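Local coordinates for DUF5037 domain-containing protein (Ruminococcus gnavus, PDB 4GL6) that is of unknown function, a bacterial member of the DUF5037 family that combines helices with an antiparallel and a mixed beta sheet, at residues A[84-88]-A[166-171]; A[91-95]-A[159-163]; A[99-105]-A[139-145]; A[180-186]-A[209-214]. All blocks are in the same frame, centred on the assembly; numbering follows the deposited sequence. Where two conformers were deposited one is given.

Interaction 1 of 4, residues A[84-88]-A[166-171]; sequences MESMI and VYRDKL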
loop_
_atom_site.group_PDB
_atom_site.type_symbol
_atom_site.label_atom_id
_atom_site.label_comp_id
_atom_site.label_asym_id
_atom_site.label_seq_id
_atom_site.Cartn_x
_atom_site.Cartn_y
_atom_site.Cartn_z
HETATM N N MSE A 84 0.583 -5.474 -6.522
HETATM C CA MSE A 84 1.924 -5.422 -5.890
HETATM C C MSE A 84 1.948 -6.380 -4.669
HETATM O O MSE A 84 2.859 -7.186 -4.517
HETATM C CB MSE A 84 2.309 -3.985 -5.498
HETATM C CG MSE A 84 3.797 -3.812 -5.224
HETATM SE SE MSE A 84 4.183 -2.156 -4.325
HETATM C CE MSE A 84 6.129 -2.205 -4.218
ATOM N N GLU A 85 0.903 -6.290 -3.854
ATOM C CA GLU A 85 0.693 -7.170 -2.704
ATOM C C GLU A 85 0.675 -8.641 -3.121
ATOM O O GLU A 85 1.346 -9.471 -2.512
ATOM C CB GLU A 85 -0.624 -6.805 -2.006
ATOM C CG GLU A 85 -0.540 -5.465 -1.277
ATOM C CD GLU A 85 -1.877 -4.877 -0.870
ATOM O OE1 GLU A 85 -2.924 -5.565 -0.917
ATOM O OE2 GLU A 85 -1.878 -3.682 -0.500
ATOM N N SER A 86 -0.062 -8.936 -4.181
ATOM C CA SER A 86 -0.199 -10.298 -4.674
ATOM C C SER A 86 1.153 -10.909 -5.091
ATOM O O SER A 86 1.481 -12.029 -4.703
ATOM C CB SER A 86 -1.185 -10.326 -5.848
ATOM O OG SER A 86 -1.449 -11.654 -6.233
HETATM N N MSE A 87 1.916 -10.155 -5.880
HETATM C CA MSE A 87 3.249 -10.575 -6.357
HETATM C C MSE A 87 4.261 -10.774 -5.209
HETATM O O MSE A 87 5.079 -11.704 -5.245
HETATM C CB MSE A 87 3.783 -9.589 -7.415
HETATM C CG MSE A 87 3.042 -9.638 -8.758
HETATM SE SE MSE A 87 3.639 -8.243 -10.065
HETATM C CE MSE A 87 2.421 -6.790 -9.628
ATOM N N ILE A 88 4.188 -9.929 -4.188
ATOM C CA ILE A 88 5.035 -10.098 -3.005
ATOM C C ILE A 88 4.558 -11.312 -2.187
ATOM O O ILE A 88 5.389 -12.107 -1.732
ATOM C CB ILE A 88 5.088 -8.823 -2.158
ATOM C CG1 ILE A 88 5.782 -7.727 -2.972
ATOM C CG2 ILE A 88 5.885 -9.064 -0.878
ATOM C CD1 ILE A 88 5.753 -6.371 -2.327
ATOM N N VAL A 166 11.061 -11.465 -7.045
ATOM C CA VAL A 166 9.818 -10.672 -7.185
ATOM C C VAL A 166 10.155 -9.256 -7.693
ATOM O O VAL A 166 9.624 -8.805 -8.717
ATOM C CB VAL A 166 9.036 -10.599 -5.861
ATOM C CG1 VAL A 166 7.868 -9.632 -5.956
ATOM C CG2 VAL A 166 8.545 -11.984 -5.471
ATOM N N TYR A 167 11.087 -8.600 -7.016
ATOM C CA TYR A 167 11.499 -7.237 -7.391
ATOM C C TYR A 167 12.195 -7.114 -8.756
ATOM O O TYR A 167 11.960 -6.152 -9.478
ATOM C CB TYR A 167 12.268 -6.560 -6.229
ATOM C CG TYR A 167 11.328 -5.963 -5.187
ATOM C CD1 TYR A 167 10.543 -6.780 -4.367
ATOM C CD2 TYR A 167 11.198 -4.576 -5.033
ATOM C CE1 TYR A 167 9.674 -6.238 -3.416
ATOM C CE2 TYR A 167 10.331 -4.030 -4.075
ATOM C CZ TYR A 167 9.567 -4.862 -3.280
ATOM O OH TYR A 167 8.715 -4.313 -2.354
ATOM N N ARG A 168 12.995 -8.096 -9.136
ATOM C CA ARG A 168 13.656 -8.069 -10.451
ATOM C C ARG A 168 12.742 -8.503 -11.615
ATOM O O ARG A 168 12.604 -7.790 -12.606
ATOM C CB ARG A 168 14.888 -8.968 -10.432
ATOM C CG ARG A 168 15.701 -8.969 -11.727
ATOM C CD ARG A 168 16.805 -10.006 -11.712
ATOM N NE ARG A 168 16.305 -11.384 -11.529
ATOM C CZ ARG A 168 16.512 -12.191 -10.475
ATOM N NH1 ARG A 168 17.271 -11.837 -9.423
ATOM N NH2 ARG A 168 15.967 -13.408 -10.484
ATOM N N ASP A 169 12.140 -9.679 -11.486
ATOM C CA ASP A 169 11.377 -10.300 -12.580
ATOM C C ASP A 169 9.896 -9.954 -12.648
ATOM O O ASP A 169 9.346 -9.922 -13.751
ATOM C CB ASP A 169 11.523 -11.841 -12.531
ATOM C CG ASP A 169 12.986 -12.306 -12.505
ATOM O OD1 ASP A 169 13.845 -11.675 -13.160
ATOM O OD2 ASP A 169 13.291 -13.293 -11.799
ATOM N N LYS A 170 9.262 -9.712 -11.497
ATOM C CA LYS A 170 7.808 -9.482 -11.435
ATOM C C LYS A 170 7.430 -7.998 -11.432
ATOM O O LYS A 170 6.566 -7.600 -12.205
ATOM C CB LYS A 170 7.163 -10.219 -10.230
ATOM C CG LYS A 170 7.359 -11.746 -10.190
ATOM C CD LYS A 170 6.643 -12.537 -11.290
ATOM C CE LYS A 170 7.109 -13.991 -11.306
ATOM N NZ LYS A 170 6.557 -14.770 -12.446
ATOM N N LEU A 171 8.052 -7.185 -10.580
ATOM C CA LEU A 171 7.694 -5.751 -10.502
ATOM C C LEU A 171 8.130 -4.901 -11.700
ATOM O O LEU A 171 7.364 -4.052 -12.157
ATOM C CB LEU A 171 8.159 -5.126 -9.189
ATOM C CG LEU A 171 7.546 -5.720 -7.920
ATOM C CD1 LEU A 171 7.930 -4.831 -6.751
ATOM C CD2 LEU A 171 6.030 -5.881 -8.004
#
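Side-chain rotamers decide how two helices can touch when their backbones stay well apart, as residues 84-88 and 166-171 illustrate. The segment axes approach no closer than 10.6 Å and run at 126° to each other, so side chains do most of the bridging, some of them against backbone atoms of the partner; the closest pair is Met87 O with Val166 CG2, 3.5 Å apart. Met84, a selenomethionine, is trans in all three torsions; although its CA-CB bond points sideways, the stretched chain carries CE to 3.8 Å from Tyr167 OH and 4.1 Å from Leu171 CD1. Met87, also selenomethionine, points toward the partner helix; chi1 m and chi2 t carry SE to 3.7 Å from Lys170 O and 3.9 Å from Leu171 CD2, and chi3 (-90°) then turns only the terminal CE. Helices 75-95 and 156-171, inclined to each other at these segments, share one face of a mixed beta sheet, and Met84, Ile88 and Tyr167 all rest on Ala142 of strand 140-147. Ile88 (m, t) brings CD1 to 3.6 Å from Tyr167 OH. The Tyr167 hydroxyl is hydrogen-bonded to the carbonyl of Leu176, tying this helix to the strand that follows it. Lys170 CB lies 4.0 Å from Met87 SE, but the m, m turn at chi1 and chi2 diverts the chain, and trans chi3 and chi4 carry the amine away.

Interaction 2 of 4, residues A[91-95]-A[159-163]; sequences AISQA and EYQMY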
loop_
_atom_site.group_PDB
_atom_site.type_symbol
_atom_site.label_atom_id
_atom_site.label_comp_id
_atom_site.label_asym_id
_atom_site.label_seq_id
_atom_site.Cartn_x
_atom_site.Cartn_y
_atom_site.Cartn_z
ATOM N N ALA A 91 6.005 -14.790 -2.580
ATOM C CA ALA A 91 7.236 -15.053 -1.819
ATOM C C ALA A 91 6.976 -15.114 -0.304
ATOM O O ALA A 91 7.424 -16.061 0.362
ATOM C CB ALA A 91 8.285 -13.988 -2.116
ATOM N N ILE A 92 6.247 -14.127 0.223
ATOM C CA ILE A 92 5.966 -14.031 1.672
ATOM C C ILE A 92 5.183 -15.225 2.224
ATOM O O ILE A 92 5.485 -15.697 3.325
ATOM C CB ILE A 92 5.252 -12.703 2.052
ATOM C CG1 ILE A 92 6.141 -11.470 1.754
ATOM C CG2 ILE A 92 4.844 -12.670 3.531
ATOM C CD1 ILE A 92 7.423 -11.340 2.567
ATOM N N SER A 93 4.227 -15.741 1.449
ATOM C CA SER A 93 3.411 -16.896 1.885
ATOM C C SER A 93 4.194 -18.185 2.063
ATOM O O SER A 93 3.710 -19.092 2.756
ATOM C CB SER A 93 2.260 -17.144 0.930
ATOM O OG SER A 93 2.773 -17.398 -0.364
ATOM N N GLN A 94 5.352 -18.275 1.396
ATOM C CA GLN A 94 6.254 -19.425 1.525
ATOM C C GLN A 94 7.225 -19.246 2.701
ATOM O O GLN A 94 7.781 -20.220 3.197
ATOM C CB GLN A 94 7.051 -19.655 0.235
ATOM C CG GLN A 94 6.228 -19.922 -1.016
ATOM C CD GLN A 94 7.063 -20.518 -2.142
ATOM O OE1 GLN A 94 7.219 -21.736 -2.230
ATOM N NE2 GLN A 94 7.581 -19.664 -3.017
ATOM N N ALA A 95 7.430 -17.998 3.143
ATOM C CA ALA A 95 8.321 -17.645 4.263
ATOM C C ALA A 95 7.665 -17.669 5.659
ATOM O O ALA A 95 8.335 -18.034 6.643
ATOM C CB ALA A 95 8.900 -16.257 4.016
ATOM N N GLU A 159 14.935 -17.095 1.407
ATOM C CA GLU A 159 13.961 -16.026 1.608
ATOM C C GLU A 159 14.334 -14.793 0.784
ATOM O O GLU A 159 13.495 -14.251 0.060
ATOM C CB GLU A 159 13.854 -15.686 3.104
ATOM C CG GLU A 159 12.734 -14.718 3.463
ATOM C CD GLU A 159 12.564 -14.444 4.969
ATOM O OE1 GLU A 159 13.174 -15.148 5.821
ATOM O OE2 GLU A 159 11.774 -13.518 5.288
ATOM N N TYR A 160 15.593 -14.369 0.914
ATOM C CA TYR A 160 16.147 -13.208 0.203
ATOM C C TYR A 160 16.080 -13.402 -1.312
ATOM O O TYR A 160 15.653 -12.496 -2.029
ATOM C CB TYR A 160 17.590 -12.969 0.654
ATOM C CG TYR A 160 18.286 -11.768 0.056
ATOM C CD1 TYR A 160 18.241 -10.513 0.693
ATOM C CD2 TYR A 160 19.032 -11.881 -1.129
ATOM C CE1 TYR A 160 18.892 -9.410 0.148
ATOM C CE2 TYR A 160 19.689 -10.786 -1.682
ATOM C CZ TYR A 160 19.618 -9.552 -1.050
ATOM O OH TYR A 160 20.269 -8.483 -1.626
ATOM N N GLN A 161 16.486 -14.586 -1.783
ATOM C CA GLN A 161 16.430 -14.926 -3.220
ATOM C C GLN A 161 15.023 -14.768 -3.804
ATOM O O GLN A 161 14.875 -14.247 -4.899
ATOM C CB GLN A 161 16.985 -16.336 -3.509
ATOM C CG GLN A 161 18.510 -16.444 -3.477
ATOM C CD GLN A 161 18.992 -17.874 -3.607
ATOM O OE1 GLN A 161 18.408 -18.660 -4.352
ATOM N NE2 GLN A 161 20.067 -18.218 -2.891
HETATM N N MSE A 162 14.009 -15.196 -3.062
HETATM C CA MSE A 162 12.607 -15.047 -3.487
HETATM C C MSE A 162 12.204 -13.577 -3.628
HETATM O O MSE A 162 11.503 -13.226 -4.580
HETATM C CB MSE A 162 11.624 -15.750 -2.521
HETATM C CG MSE A 162 11.590 -17.266 -2.625
HETATM SE SE MSE A 162 10.205 -18.062 -1.501
HETATM C CE MSE A 162 10.708 -17.277 0.215
ATOM N N TYR A 163 12.636 -12.737 -2.689
ATOM C CA TYR A 163 12.301 -11.312 -2.748
ATOM C C TYR A 163 13.003 -10.668 -3.938
ATOM O O TYR A 163 12.357 -9.975 -4.730
ATOM C CB TYR A 163 12.600 -10.577 -1.423
ATOM C CG TYR A 163 11.961 -11.177 -0.171
ATOM C CD1 TYR A 163 10.773 -11.928 -0.236
ATOM C CD2 TYR A 163 12.503 -10.929 1.096
ATOM C CE1 TYR A 163 10.202 -12.459 0.910
ATOM C CE2 TYR A 163 11.915 -11.437 2.243
ATOM C CZ TYR A 163 10.767 -12.208 2.147
ATOM O OH TYR A 163 10.165 -12.739 3.268
#
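Residues 91-95 and 159-163 run almost antiparallel, at 166°, their segment axes 9.8 Å apart at closest; CA atoms come within 5.6 Å at Ala91 and Met162 and 6.4 Å at Ala95 and Glu159. Helix 75-95 is kinked here, with the amides of Ala91 and Gln94 lacking bonds to the preceding turn. Ala91 and Ala95, one turn apart, both point toward the other helix. Ala91 CB meets Met162 CB at 3.8 Å and the edge of the Tyr163 ring at CD1, 3.7 Å away. The selenomethionine Met162 reaches along the alanine row, with CE 3.5 Å from Ala91 O and 4.3 Å from Ala95 CB. Ile92 CD1 approaches Tyr163 CE1 to 3.4 Å on the side where Ile92 also packs on Tyr99 and Ile101 of the sheet. No hydrogen bond joins the two segments. Instead, Tyr163 OH donates to Glu159 OE2 (2.7 Å) within its own helix. Tyr163 and Glu159 thus spend their polar ends within the helix and on Tyr181 and Lys238, and the contact across the segments is mainly apolar, with Gln94 NE2 3.4 Å from Met162 SE at its margin.

Interaction 3 of 4, residues A[99-105]-A[139-145]; sequences YYIQGDI and LGSAWVY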
loop_
_atom_site.group_PDB
_atom_site.type_symbol
_atom_site.label_atom_id
_atom_site.label_comp_id
_atom_site.label_asym_id
_atom_site.label_seq_id
_atom_site.Cartn_x
_atom_site.Cartn_y
_atom_site.Cartn_z
ATOM N N TYR A 99 0.890 -12.731 8.323
ATOM C CA TYR A 99 1.547 -11.547 7.807
ATOM C C TYR A 99 0.530 -10.566 7.239
ATOM O O TYR A 99 -0.618 -10.928 6.994
ATOM C CB TYR A 99 2.538 -11.925 6.673
ATOM C CG TYR A 99 1.895 -12.797 5.613
ATOM C CD1 TYR A 99 1.134 -12.241 4.580
ATOM C CD2 TYR A 99 2.003 -14.180 5.668
ATOM C CE1 TYR A 99 0.513 -13.041 3.623
ATOM C CE2 TYR A 99 1.393 -14.990 4.702
ATOM C CZ TYR A 99 0.647 -14.413 3.683
ATOM O OH TYR A 99 0.045 -15.209 2.747
ATOM N N TYR A 100 0.974 -9.337 7.010
ATOM C CA TYR A 100 0.157 -8.328 6.368
ATOM C C TYR A 100 1.059 -7.619 5.359
ATOM O O TYR A 100 2.111 -7.079 5.745
ATOM C CB TYR A 100 -0.414 -7.347 7.385
ATOM C CG TYR A 100 -1.464 -6.437 6.780
ATOM C CD1 TYR A 100 -1.092 -5.281 6.071
ATOM C CD2 TYR A 100 -2.824 -6.714 6.917
ATOM C CE1 TYR A 100 -2.051 -4.435 5.514
ATOM C CE2 TYR A 100 -3.790 -5.870 6.373
ATOM C CZ TYR A 100 -3.397 -4.731 5.670
ATOM O OH TYR A 100 -4.328 -3.894 5.121
ATOM N N ILE A 101 0.653 -7.630 4.088
ATOM C CA ILE A 101 1.404 -6.997 3.019
ATOM C C ILE A 101 0.636 -5.748 2.626
ATOM O O ILE A 101 -0.487 -5.835 2.129
ATOM C CB ILE A 101 1.548 -7.925 1.805
ATOM C CG1 ILE A 101 2.211 -9.257 2.227
ATOM C CG2 ILE A 101 2.336 -7.226 0.706
ATOM C CD1 ILE A 101 2.177 -10.329 1.154
ATOM N N GLN A 102 1.251 -4.586 2.836
ATOM C CA GLN A 102 0.638 -3.292 2.521
ATOM C C GLN A 102 1.342 -2.621 1.327
ATOM O O GLN A 102 2.497 -2.200 1.431
ATOM C CB GLN A 102 0.723 -2.382 3.731
ATOM C CG GLN A 102 -0.099 -1.115 3.623
ATOM C CD GLN A 102 0.259 -0.136 4.703
ATOM O OE1 GLN A 102 1.353 0.420 4.699
ATOM N NE2 GLN A 102 -0.660 0.104 5.601
ATOM N N GLY A 103 0.636 -2.516 0.210
ATOM C CA GLY A 103 1.161 -1.863 -0.988
ATOM C C GLY A 103 0.953 -0.367 -0.879
ATOM O O GLY A 103 -0.123 0.063 -0.482
ATOM N N ASP A 104 1.974 0.411 -1.244
ATOM C CA ASP A 104 1.975 1.877 -1.168
ATOM C C ASP A 104 2.363 2.452 -2.531
ATOM O O ASP A 104 3.527 2.754 -2.784
ATOM C CB ASP A 104 2.942 2.306 -0.046
ATOM C CG ASP A 104 2.997 3.822 0.177
ATOM O OD1 ASP A 104 2.088 4.586 -0.221
ATOM O OD2 ASP A 104 3.982 4.238 0.794
ATOM N N ILE A 105 1.360 2.552 -3.405
ATOM C CA ILE A 105 1.494 3.070 -4.764
ATOM C C ILE A 105 0.709 4.371 -4.839
ATOM O O ILE A 105 -0.444 4.383 -4.515
ATOM C CB ILE A 105 0.957 2.064 -5.788
ATOM C CG1 ILE A 105 1.870 0.823 -5.810
ATOM C CG2 ILE A 105 0.906 2.670 -7.197
ATOM C CD1 ILE A 105 1.337 -0.364 -6.579
ATOM N N LEU A 139 7.849 2.870 -8.638
ATOM C CA LEU A 139 6.596 2.124 -8.811
ATOM C C LEU A 139 5.794 2.174 -7.526
ATOM O O LEU A 139 4.590 2.460 -7.534
ATOM C CB LEU A 139 6.876 0.666 -9.181
ATOM C CG LEU A 139 7.524 0.433 -10.544
ATOM C CD1 LEU A 139 7.815 -1.054 -10.670
ATOM C CD2 LEU A 139 6.687 0.917 -11.716
ATOM N N GLY A 140 6.489 1.915 -6.434
ATOM C CA GLY A 140 5.905 2.028 -5.108
ATOM C C GLY A 140 6.771 1.388 -4.050
ATOM O O GLY A 140 7.928 1.015 -4.304
ATOM N N SER A 141 6.184 1.269 -2.866
ATOM C CA SER A 141 6.822 0.653 -1.725
ATOM C C SER A 141 5.904 -0.419 -1.181
ATOM O O SER A 141 4.692 -0.331 -1.330
ATOM C CB SER A 141 7.095 1.704 -0.673
ATOM O OG SER A 141 7.909 2.707 -1.245
ATOM N N ALA A 142 6.490 -1.465 -0.614
ATOM C CA ALA A 142 5.726 -2.531 0.044
ATOM C C ALA A 142 6.135 -2.543 1.499
ATOM O O ALA A 142 7.338 -2.585 1.782
ATOM C CB ALA A 142 6.011 -3.859 -0.588
ATOM N N TRP A 143 5.148 -2.461 2.398
ATOM C CA TRP A 143 5.353 -2.520 3.849
ATOM C C TRP A 143 4.808 -3.850 4.272
ATOM O O TRP A 143 3.597 -4.015 4.388
ATOM C CB TRP A 143 4.659 -1.351 4.554
ATOM C CG TRP A 143 5.116 -0.032 3.999
ATOM C CD1 TRP A 143 4.575 0.678 2.932
ATOM C CD2 TRP A 143 6.256 0.742 4.429
ATOM N NE1 TRP A 143 5.283 1.815 2.697
ATOM C CE2 TRP A 143 6.301 1.921 3.568
ATOM C CE3 TRP A 143 7.202 0.597 5.414
ATOM C CZ2 TRP A 143 7.280 2.904 3.709
ATOM C CZ3 TRP A 143 8.177 1.585 5.559
ATOM C CH2 TRP A 143 8.220 2.707 4.716
ATOM N N VAL A 144 5.713 -4.808 4.476
ATOM C CA VAL A 144 5.376 -6.160 4.881
ATOM C C VAL A 144 5.613 -6.317 6.385
ATOM O O VAL A 144 6.696 -6.011 6.886
ATOM C CB VAL A 144 6.220 -7.184 4.135
ATOM C CG1 VAL A 144 5.835 -8.588 4.574
ATOM C CG2 VAL A 144 6.018 -7.021 2.626
ATOM N N TYR A 145 4.596 -6.815 7.084
ATOM C CA TYR A 145 4.619 -7.064 8.531
ATOM C C TYR A 145 4.419 -8.570 8.756
ATOM O O TYR A 145 3.356 -9.082 8.428
ATOM C CB TYR A 145 3.509 -6.227 9.198
ATOM C CG TYR A 145 3.725 -4.738 8.999
ATOM C CD1 TYR A 145 4.617 -4.035 9.809
ATOM C CD2 TYR A 145 3.091 -4.049 7.966
ATOM C CE1 TYR A 145 4.855 -2.684 9.615
ATOM C CE2 TYR A 145 3.320 -2.693 7.762
ATOM C CZ TYR A 145 4.205 -2.015 8.593
ATOM O OH TYR A 145 4.444 -0.675 8.416
HETATM O O HOH W 1 2.941 0.498 6.779
#
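Strand pairing through the backbone is the contact here: strand 99-104, an outermost strand of the four-stranded mixed sheet, lies antiparallel to strand 140-147 near the centre of the chain. The short strand axes are 4.7 Å apart at 165°. Three hydrogen-bonded pairs, Tyr100 with Tyr145, Gln102 with Trp143 and Asp104 with Ser141, each contribute two backbone bonds; Trp143 N to Gln102 O, at 2.8 Å and 178°, is nearly linear. Between them sit the non-hydrogen-bonded pairs Ile101 with Val144 and Gly103 with Ala142, where CA atoms draw in to 4.5 and 4.7 Å. This is a regular antiparallel ladder at the border of the sheet, strand 140-147 in turn running parallel to 175-182 on its other side. Ile101, Val144 and Ala142 lie on the face covered by helix 75-95, with Ile101 CG2 4.2 Å from Val144 CG2; Glu85 of that helix accepts a hydrogen bond from the amide of Gly103. The face bearing Tyr100, Gln102, Asp104, Ser141, Trp143 and Tyr145 is aromatic and polar. Trp143 NE1 makes a weak hydrogen bond to Asp104 OD2 (3.3 Å), and a water bridges the strands, donating to Gln102 OE1 (2.6 Å) and hydrogen-bonded to Tyr145 OH (2.5 Å). Gln102 is held further by Ser199 and Glu202, and Trp143 and Tyr145 stack on Tyr178 and Tyr180 of the adjacent strand.

Interaction 4 of 4, residues A[180-186]-A[209-214]; sequences YYLDHKS and IIEGQP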
loop_
_atom_site.group_PDB
_atom_site.type_symbol
_atom_site.label_atom_id
_atom_site.label_comp_id
_atom_site.label_asym_id
_atom_site.label_seq_id
_atom_site.Cartn_x
_atom_site.Cartn_y
_atom_site.Cartn_z
ATOM N N TYR A 180 9.156 -6.150 8.253
ATOM C CA TYR A 180 9.199 -6.090 9.721
ATOM C C TYR A 180 8.948 -7.489 10.261
ATOM O O TYR A 180 7.956 -8.114 9.870
ATOM C CB TYR A 180 8.114 -5.144 10.248
ATOM C CG TYR A 180 8.370 -3.676 10.008
ATOM C CD1 TYR A 180 8.024 -3.074 8.810
ATOM C CD2 TYR A 180 8.918 -2.864 11.018
ATOM C CE1 TYR A 180 8.247 -1.711 8.597
ATOM C CE2 TYR A 180 9.144 -1.503 10.814
ATOM C CZ TYR A 180 8.807 -0.937 9.592
ATOM O OH TYR A 180 8.997 0.396 9.380
ATOM N N TYR A 181 9.855 -7.990 11.107
ATOM C CA TYR A 181 9.720 -9.306 11.767
ATOM C C TYR A 181 9.257 -9.059 13.214
ATOM O O TYR A 181 10.061 -8.962 14.146
ATOM C CB TYR A 181 11.025 -10.073 11.705
ATOM C CG TYR A 181 11.434 -10.420 10.285
ATOM C CD1 TYR A 181 12.239 -9.558 9.532
ATOM C CD2 TYR A 181 11.018 -11.603 9.688
ATOM C CE1 TYR A 181 12.623 -9.879 8.227
ATOM C CE2 TYR A 181 11.391 -11.933 8.380
ATOM C CZ TYR A 181 12.207 -11.072 7.655
ATOM O OH TYR A 181 12.570 -11.402 6.355
ATOM N N LEU A 182 7.942 -8.935 13.370
ATOM C CA LEU A 182 7.309 -8.625 14.648
ATOM C C LEU A 182 7.069 -9.863 15.507
ATOM O O LEU A 182 6.842 -10.957 14.992
ATOM C CB LEU A 182 5.943 -7.970 14.405
ATOM C CG LEU A 182 5.863 -6.720 13.538
ATOM C CD1 LEU A 182 4.410 -6.297 13.448
ATOM C CD2 LEU A 182 6.689 -5.596 14.142
ATOM N N ASP A 183 7.101 -9.671 16.822
ATOM C CA ASP A 183 6.761 -10.744 17.755
ATOM C C ASP A 183 5.235 -10.941 17.639
ATOM O O ASP A 183 4.508 -10.013 17.216
ATOM C CB ASP A 183 7.239 -10.439 19.190
ATOM C CG ASP A 183 6.478 -9.283 19.845
ATOM O OD1 ASP A 183 5.378 -9.508 20.437
ATOM O OD2 ASP A 183 7.002 -8.151 19.776
ATOM N N HIS A 184 4.771 -12.133 18.020
ATOM C CA HIS A 184 3.351 -12.522 17.903
ATOM C C HIS A 184 2.355 -11.507 18.425
ATOM O O HIS A 184 1.500 -11.034 17.670
ATOM C CB HIS A 184 3.114 -13.913 18.512
ATOM C CG HIS A 184 1.698 -14.424 18.343
ATOM N ND1 HIS A 184 1.164 -14.711 17.137
ATOM C CD2 HIS A 184 0.704 -14.694 19.292
ATOM C CE1 HIS A 184 -0.112 -15.141 17.311
ATOM N NE2 HIS A 184 -0.383 -15.133 18.631
ATOM N N LYS A 185 2.476 -11.133 19.697
ATOM C CA LYS A 185 1.528 -10.173 20.286
ATOM C C LYS A 185 1.587 -8.802 19.569
ATOM O O LYS A 185 0.546 -8.203 19.286
ATOM C CB LYS A 185 1.688 -10.105 21.815
ATOM C CG LYS A 185 1.373 -11.455 22.480
ATOM C CD LYS A 185 1.246 -11.421 24.002
ATOM C CE LYS A 185 0.909 -12.790 24.562
ATOM N NZ LYS A 185 0.589 -12.754 26.009
ATOM N N SER A 186 2.787 -8.338 19.239
ATOM C CA SER A 186 2.932 -7.090 18.467
ATOM C C SER A 186 2.246 -7.166 17.135
ATOM O O SER A 186 1.578 -6.214 16.731
ATOM C CB SER A 186 4.394 -6.715 18.214
ATOM O OG SER A 186 4.864 -5.979 19.307
ATOM N N ILE A 209 4.068 0.337 18.512
ATOM C CA ILE A 209 4.114 -1.137 18.475
ATOM C C ILE A 209 5.303 -1.630 17.663
ATOM O O ILE A 209 5.998 -2.542 18.092
ATOM C CB ILE A 209 2.846 -1.749 17.872
ATOM C CG1 ILE A 209 1.646 -1.509 18.773
ATOM C CG2 ILE A 209 3.024 -3.251 17.663
ATOM C CD1 ILE A 209 0.331 -1.609 18.039
ATOM N N ILE A 210 5.518 -1.032 16.492
ATOM C CA ILE A 210 6.607 -1.463 15.613
ATOM C C ILE A 210 7.992 -0.917 15.966
ATOM O O ILE A 210 8.968 -1.439 15.429
ATOM C CB ILE A 210 6.291 -1.234 14.115
ATOM C CG1 ILE A 210 6.472 0.235 13.704
ATOM C CG2 ILE A 210 4.917 -1.802 13.780
ATOM C CD1 ILE A 210 6.106 0.535 12.261
ATOM N N GLU A 211 8.093 0.117 16.821
ATOM C CA GLU A 211 9.395 0.717 17.201
ATOM C C GLU A 211 10.328 -0.307 17.829
ATOM O O GLU A 211 9.913 -1.041 18.718
ATOM C CB GLU A 211 9.221 1.857 18.225
ATOM C CG GLU A 211 10.435 2.765 18.475
ATOM C CD GLU A 211 10.392 4.095 17.700
ATOM O OE1 GLU A 211 9.375 4.829 17.782
ATOM O OE2 GLU A 211 11.391 4.442 17.031
ATOM N N GLY A 212 11.575 -0.363 17.351
ATOM C CA GLY A 212 12.587 -1.272 17.885
ATOM C C GLY A 212 12.550 -2.682 17.338
ATOM O O GLY A 212 13.543 -3.391 17.444
ATOM N N GLN A 213 11.422 -3.102 16.762
ATOM C CA GLN A 213 11.282 -4.436 16.161
ATOM C C GLN A 213 12.250 -4.515 14.962
ATOM O O GLN A 213 12.417 -3.517 14.247
ATOM C CB GLN A 213 9.838 -4.672 15.682
ATOM C CG GLN A 213 8.764 -4.679 16.774
ATOM C CD GLN A 213 8.675 -5.958 17.584
ATOM O OE1 GLN A 213 9.251 -6.996 17.265
ATOM N NE2 GLN A 213 7.896 -5.893 18.623
ATOM N N PRO A 214 12.873 -5.688 14.740
ATOM C CA PRO A 214 13.812 -5.807 13.631
ATOM C C PRO A 214 13.128 -5.713 12.281
ATOM O O PRO A 214 12.060 -6.304 12.092
ATOM C CB PRO A 214 14.413 -7.203 13.823
ATOM C CG PRO A 214 13.366 -7.971 14.538
ATOM C CD PRO A 214 12.678 -6.979 15.432
#
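Ile210 and Leu182 form the apolar centre of this contact, their CG2 and CD2 atoms 4.2 Å apart, with Leu182 CD2 3.5 Å from Gln213 CG and Ile210 CD1 3.9 Å from Tyr180 CE2. Around them a strand-to-helix junction meets a helix-to-strand turn: strand 175-182 gives way to helix 184-194, and helix 204-210 leads through a type II beta turn, Ile210 to Gln213, into strand 215-220, the outermost neighbour of 175-182 in the mixed sheet. Gly212 takes a positive phi in that turn, closed by Gln213 N bonding to Ile210 O at 3.3 Å. Further out, Pro214 CG packs 4.2 Å from Tyr181 CB, and Tyr180 stacks with Tyr145 and Tyr215 on the neighbouring strands. The backbone bond from Tyr181 N to Pro214 O, 2.9 Å and 167°, ties the turn's exit to the strand. At the polar edge Asp183 is the N-cap of helix 184-194: its OD1 accepts from Ser186 N at 3.1 Å, and its OD2 from Ser186 OG, also at 3.1 Å. Gln213 bridges the two connections, its OE1 taking a weak bond from Asp183 N (3.5 Å) while its NE2 donates to Asp183 OD2 at 2.7 Å.

How the interactions relate
Chemistry follows position in this fold. Interactions 1 and 2 are successive points on one helix pair, 75-95 with 156-171; both are largely buried, neither has a hydrogen bond across its segments, and they meet at Val166 and Ala91. Interaction 3, closest to the chain's centre and nested in sequence within both, replaces side-chain packing with a backbone ladder, and its Ala142 and Val144 receive Ile88 and Ile92 from helix 75-95. Interaction 4, only partly buried, lies at one end of the same sheet and combines an apolar centre with capping and side-chain hydrogen bonds. Val144 O to Tyr180 N joins it to interaction 3, and Glu159 to Tyr181 joins it to interaction 2.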